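PDB 7CBS: LPXTG cell wall anchor domain-containing protein from Lactobacillus rhamnosus, which serves as the basal pilin of the SpaCBA pilus, probably terminating the sortase-assembled fibre and fixing it to the cell wall, and is itself atypically adhesive. Local coordinates for residues P26-L36 against Q161-P172. Sequence-based numbering, arbitrary orientation.
Sequences PTTVDVVLHKL and QHGNQSRIDLFP. With MG (magnesium ion), chain I.
H34 has one face of its imidazole under the ring of F171, CZ 3.9 Å above the plane and over its centre, the rings oblique at 31°. They close one end of a parallel pairing in the mixed sheet of the pilin's N-terminal domain, where strand 28-34 runs between the C-terminal strand 167-170 and the antiparallel strand 118-128. Five backbone bonds zip the pair from D30 N to S166 O through to H34 N to L170 O. With CG beside its backbone N (chi1 -58°), H34 also aims NE2 at D169 OD1 (2.7 Å), which it meets on the anti side, linking it to the residue paired with V32. On the same sheet face V32 CG2 rests on the R167 guanidinium, 3.4 Å above its plane; the arginine's NE reaches S166 OG of the second subunit. V31, L33 and L170 pack on the other face against F137 of strand 131-141, with V31 CG1 3.5 Å from L170 CD1. At the start of strand 28-34, T28 OG1 binds magnesium at 2.0 Å along with D123 of both subunits, so the ion bridges the dimer. D30 backs the site from the second shell: OD2 hydrogen-bonds S166 OG of the second subunit, while OD1 accepts a 2.6 Å bond from metal-bound water 2.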
loop_
_atom_site.group_PDB
_atom_site.type_symbol
_atom_site.label_atom_id
_atom_site.label_comp_id
_atom_site.label_asym_id
_atom_site.label_seq_id
_atom_site.Cartn_x
_atom_site.Cartn_y
_atom_site.Cartn_z
ATOM N N PRO A 26 -7.830 -7.137 -1.859
ATOM C CA PRO A 26 -7.446 -5.731 -2.014
ATOM C C PRO A 26 -8.408 -4.769 -1.298
ATOM O O PRO A 26 -9.523 -4.661 -1.717
ATOM C CB PRO A 26 -7.472 -5.499 -3.536
ATOM C CG PRO A 26 -7.301 -6.877 -4.150
ATOM C CD PRO A 26 -7.934 -7.831 -3.150
ATOM N N THR A 27 -7.946 -4.108 -0.232
ATOM C CA THR A 27 -8.768 -3.271 0.688
ATOM C C THR A 27 -8.280 -1.818 0.662
ATOM O O THR A 27 -9.105 -0.930 0.916
ATOM C CB THR A 27 -8.734 -3.830 2.122
ATOM O OG1 THR A 27 -8.991 -5.234 2.050
ATOM C CG2 THR A 27 -9.731 -3.149 3.032
ATOM N N THR A 28 -6.982 -1.579 0.415
ATOM C CA THR A 28 -6.337 -0.246 0.465
ATOM C C THR A 28 -5.352 -0.066 -0.695
ATOM O O THR A 28 -4.897 -1.081 -1.273
ATOM C CB THR A 28 -5.540 -0.042 1.757
ATOM O OG1 THR A 28 -4.471 -0.992 1.730
ATOM C CG2 THR A 28 -6.367 -0.194 3.016
ATOM N N VAL A 29 -5.014 1.194 -0.987
ATOM C CA VAL A 29 -3.979 1.583 -1.988
ATOM C C VAL A 29 -3.123 2.706 -1.387
ATOM O O VAL A 29 -3.607 3.422 -0.482
ATOM C CB VAL A 29 -4.623 2.000 -3.326
ATOM C CG1 VAL A 29 -5.167 3.417 -3.288
ATOM C CG2 VAL A 29 -3.666 1.824 -4.495
ATOM N N ASP A 30 -1.888 2.842 -1.871
ATOM C CA ASP A 30 -0.966 3.955 -1.524
ATOM C C ASP A 30 -1.042 4.999 -2.636
ATOM O O ASP A 30 -1.038 4.606 -3.812
ATOM C CB ASP A 30 0.468 3.452 -1.330
ATOM C CG ASP A 30 0.595 2.442 -0.204
ATOM O OD1 ASP A 30 -0.313 2.409 0.645
ATOM O OD2 ASP A 30 1.595 1.694 -0.183
ATOM N N VAL A 31 -1.138 6.277 -2.264
ATOM C CA VAL A 31 -1.133 7.432 -3.210
ATOM C C VAL A 31 0.056 8.324 -2.859
ATOM O O VAL A 31 0.096 8.840 -1.722
ATOM C CB VAL A 31 -2.451 8.229 -3.165
ATOM C CG1 VAL A 31 -2.349 9.511 -3.979
ATOM C CG2 VAL A 31 -3.635 7.387 -3.616
ATOM N N VAL A 32 0.986 8.480 -3.803
ATOM C CA VAL A 32 2.134 9.426 -3.710
ATOM C C VAL A 32 1.868 10.570 -4.695
ATOM O O VAL A 32 1.753 10.297 -5.904
ATOM C CB VAL A 32 3.471 8.711 -3.986
ATOM C CG1 VAL A 32 4.666 9.562 -3.577
ATOM C CG2 VAL A 32 3.525 7.360 -3.289
ATOM N N LEU A 33 1.701 11.791 -4.178
ATOM C CA LEU A 33 1.618 13.039 -4.983
ATOM C C LEU A 33 3.032 13.595 -5.165
ATOM O O LEU A 33 3.732 13.734 -4.146
ATOM C CB LEU A 33 0.716 14.050 -4.273
ATOM C CG LEU A 33 0.174 15.142 -5.188
ATOM C CD1 LEU A 33 -1.141 15.693 -4.655
ATOM C CD2 LEU A 33 1.203 16.244 -5.380
ATOM N N HIS A 34 3.415 13.911 -6.406
ATOM C CA HIS A 34 4.735 14.491 -6.778
ATOM C C HIS A 34 4.569 15.976 -7.121
ATOM O O HIS A 34 3.933 16.277 -8.149
ATOM C CB HIS A 34 5.353 13.727 -7.954
ATOM C CG HIS A 34 5.555 12.270 -7.709
ATOM N ND1 HIS A 34 6.809 11.686 -7.716
ATOM C CD2 HIS A 34 4.671 11.268 -7.506
ATOM C CE1 HIS A 34 6.689 10.390 -7.509
ATOM N NE2 HIS A 34 5.386 10.109 -7.368
ATOM N N LYS A 35 5.114 16.864 -6.282
ATOM C CA LYS A 35 5.207 18.327 -6.535
ATOM C C LYS A 35 6.588 18.628 -7.128
ATOM O O LYS A 35 7.556 18.736 -6.349
ATOM C CB LYS A 35 4.947 19.100 -5.236
ATOM C CG LYS A 35 5.019 20.617 -5.338
ATOM C CD LYS A 35 3.888 21.238 -6.118
ATOM C CE LYS A 35 3.993 22.744 -6.182
ATOM N NZ LYS A 35 3.163 23.309 -7.273
ATOM N N LEU A 36 6.657 18.734 -8.461
ATOM C CA LEU A 36 7.848 19.147 -9.254
ATOM C C LEU A 36 7.632 20.579 -9.766
ATOM O O LEU A 36 6.488 21.077 -9.665
ATOM C CB LEU A 36 8.010 18.178 -10.432
ATOM C CG LEU A 36 8.364 16.740 -10.062
ATOM C CD1 LEU A 36 8.076 15.779 -11.207
ATOM C CD2 LEU A 36 9.815 16.652 -9.638
ATOM N N GLN A 161 -9.930 -1.374 -7.585
ATOM C CA GLN A 161 -10.794 -2.262 -6.762
ATOM C C GLN A 161 -10.318 -3.717 -6.893
ATOM O O GLN A 161 -10.536 -4.499 -5.934
ATOM C CB GLN A 161 -12.264 -2.147 -7.181
ATOM C CG GLN A 161 -12.872 -0.763 -6.982
ATOM C CD GLN A 161 -12.896 -0.339 -5.534
ATOM O OE1 GLN A 161 -13.066 -1.152 -4.628
ATOM N NE2 GLN A 161 -12.724 0.953 -5.299
ATOM N N HIS A 162 -9.693 -4.062 -8.028
ATOM C CA HIS A 162 -9.282 -5.442 -8.403
ATOM C C HIS A 162 -7.864 -5.753 -7.901
ATOM O O HIS A 162 -7.474 -6.936 -7.974
ATOM C CB HIS A 162 -9.426 -5.638 -9.920
ATOM C CG HIS A 162 -10.852 -5.718 -10.358
ATOM N ND1 HIS A 162 -11.786 -6.454 -9.647
ATOM C CD2 HIS A 162 -11.517 -5.168 -11.389
ATOM C CE1 HIS A 162 -12.963 -6.350 -10.228
ATOM N NE2 HIS A 162 -12.825 -5.563 -11.295
ATOM N N GLY A 163 -7.125 -4.736 -7.443
ATOM C CA GLY A 163 -5.822 -4.885 -6.765
ATOM C C GLY A 163 -4.665 -5.056 -7.737
ATOM O O GLY A 163 -3.720 -5.807 -7.409
ATOM N N ASN A 164 -4.720 -4.366 -8.881
ATOM C CA ASN A 164 -3.681 -4.410 -9.949
ATOM C C ASN A 164 -2.594 -3.370 -9.648
ATOM O O ASN A 164 -1.444 -3.590 -10.073
ATOM C CB ASN A 164 -4.299 -4.206 -11.335
ATOM C CG ASN A 164 -5.134 -5.389 -11.782
ATOM O OD1 ASN A 164 -4.729 -6.537 -11.603
ATOM N ND2 ASN A 164 -6.291 -5.122 -12.365
ATOM N N GLN A 165 -2.944 -2.286 -8.948
ATOM C CA GLN A 165 -2.013 -1.197 -8.544
ATOM C C GLN A 165 -1.936 -1.124 -7.013
ATOM O O GLN A 165 -2.989 -0.897 -6.379
ATOM C CB GLN A 165 -2.481 0.145 -9.107
ATOM C CG GLN A 165 -1.817 0.536 -10.419
ATOM C CD GLN A 165 -1.768 2.038 -10.579
ATOM O OE1 GLN A 165 -2.789 2.723 -10.559
ATOM N NE2 GLN A 165 -0.567 2.575 -10.738
ATOM N N SER A 166 -0.727 -1.280 -6.457
ATOM C CA SER A 166 -0.428 -1.080 -5.014
ATOM C C SER A 166 -0.174 0.406 -4.737
ATOM O O SER A 166 -0.390 0.814 -3.588
ATOM C CB SER A 166 0.727 -1.933 -4.574
ATOM O OG SER A 166 0.295 -3.264 -4.350
ATOM N N ARG A 167 0.257 1.161 -5.756
ATOM C CA ARG A 167 0.582 2.608 -5.645
ATOM C C ARG A 167 0.017 3.375 -6.847
ATOM O O ARG A 167 0.143 2.872 -7.982
ATOM C CB ARG A 167 2.099 2.807 -5.560
ATOM C CG ARG A 167 2.520 4.259 -5.405
ATOM C CD ARG A 167 3.992 4.414 -5.103
ATOM N NE ARG A 167 4.343 3.968 -3.763
ATOM C CZ ARG A 167 5.515 4.192 -3.173
ATOM N NH1 ARG A 167 6.456 4.882 -3.796
ATOM N NH2 ARG A 167 5.730 3.747 -1.947
ATOM N N ILE A 168 -0.594 4.537 -6.592
ATOM C CA ILE A 168 -0.997 5.545 -7.618
ATOM C C ILE A 168 -0.040 6.734 -7.514
ATOM O O ILE A 168 0.059 7.301 -6.411
ATOM C CB ILE A 168 -2.464 5.993 -7.435
ATOM C CG1 ILE A 168 -3.443 4.825 -7.556
ATOM C CG2 ILE A 168 -2.809 7.110 -8.410
ATOM C CD1 ILE A 168 -4.809 5.115 -6.997
ATOM N N ASP A 169 0.606 7.107 -8.623
ATOM C CA ASP A 169 1.566 8.239 -8.704
ATOM C C ASP A 169 0.890 9.424 -9.399
ATOM O O ASP A 169 0.673 9.342 -10.620
ATOM C CB ASP A 169 2.852 7.813 -9.414
ATOM C CG ASP A 169 3.764 6.985 -8.530
ATOM O OD1 ASP A 169 4.395 7.579 -7.639
ATOM O OD2 ASP A 169 3.810 5.756 -8.725
ATOM N N LEU A 170 0.591 10.483 -8.640
ATOM C CA LEU A 170 -0.115 11.703 -9.120
ATOM C C LEU A 170 0.898 12.824 -9.371
ATOM O O LEU A 170 1.787 13.012 -8.520
ATOM C CB LEU A 170 -1.155 12.125 -8.076
ATOM C CG LEU A 170 -2.303 11.144 -7.851
ATOM C CD1 LEU A 170 -3.131 11.574 -6.651
ATOM C CD2 LEU A 170 -3.170 11.020 -9.102
ATOM N N PHE A 171 0.748 13.530 -10.498
ATOM C CA PHE A 171 1.597 14.670 -10.935
ATOM C C PHE A 171 0.711 15.882 -11.216
ATOM O O PHE A 171 0.444 16.194 -12.374
ATOM C CB PHE A 171 2.418 14.270 -12.165
ATOM C CG PHE A 171 3.428 13.178 -11.921
ATOM C CD1 PHE A 171 4.670 13.469 -11.380
ATOM C CD2 PHE A 171 3.140 11.858 -12.236
ATOM C CE1 PHE A 171 5.599 12.465 -11.155
ATOM C CE2 PHE A 171 4.072 10.855 -12.014
ATOM C CZ PHE A 171 5.301 11.160 -11.482
ATOM N N PRO A 172 0.221 16.596 -10.177
ATOM C CA PRO A 172 -0.676 17.739 -10.380
ATOM C C PRO A 172 -0.024 18.896 -11.149
ATOM O O PRO A 172 1.131 19.170 -10.908
ATOM C CB PRO A 172 -1.055 18.182 -8.956
ATOM C CG PRO A 172 0.052 17.622 -8.079
ATOM C CD PRO A 172 0.495 16.341 -8.755
HETATM MG MG MG I . -2.596 -0.695 2.264
HETATM O O HOH W 1 -2.391 -2.195 0.764
HETATM O O HOH W 2 -2.049 0.438 0.565
HETATM O O HOH W 3 -0.529 -1.242 2.160
#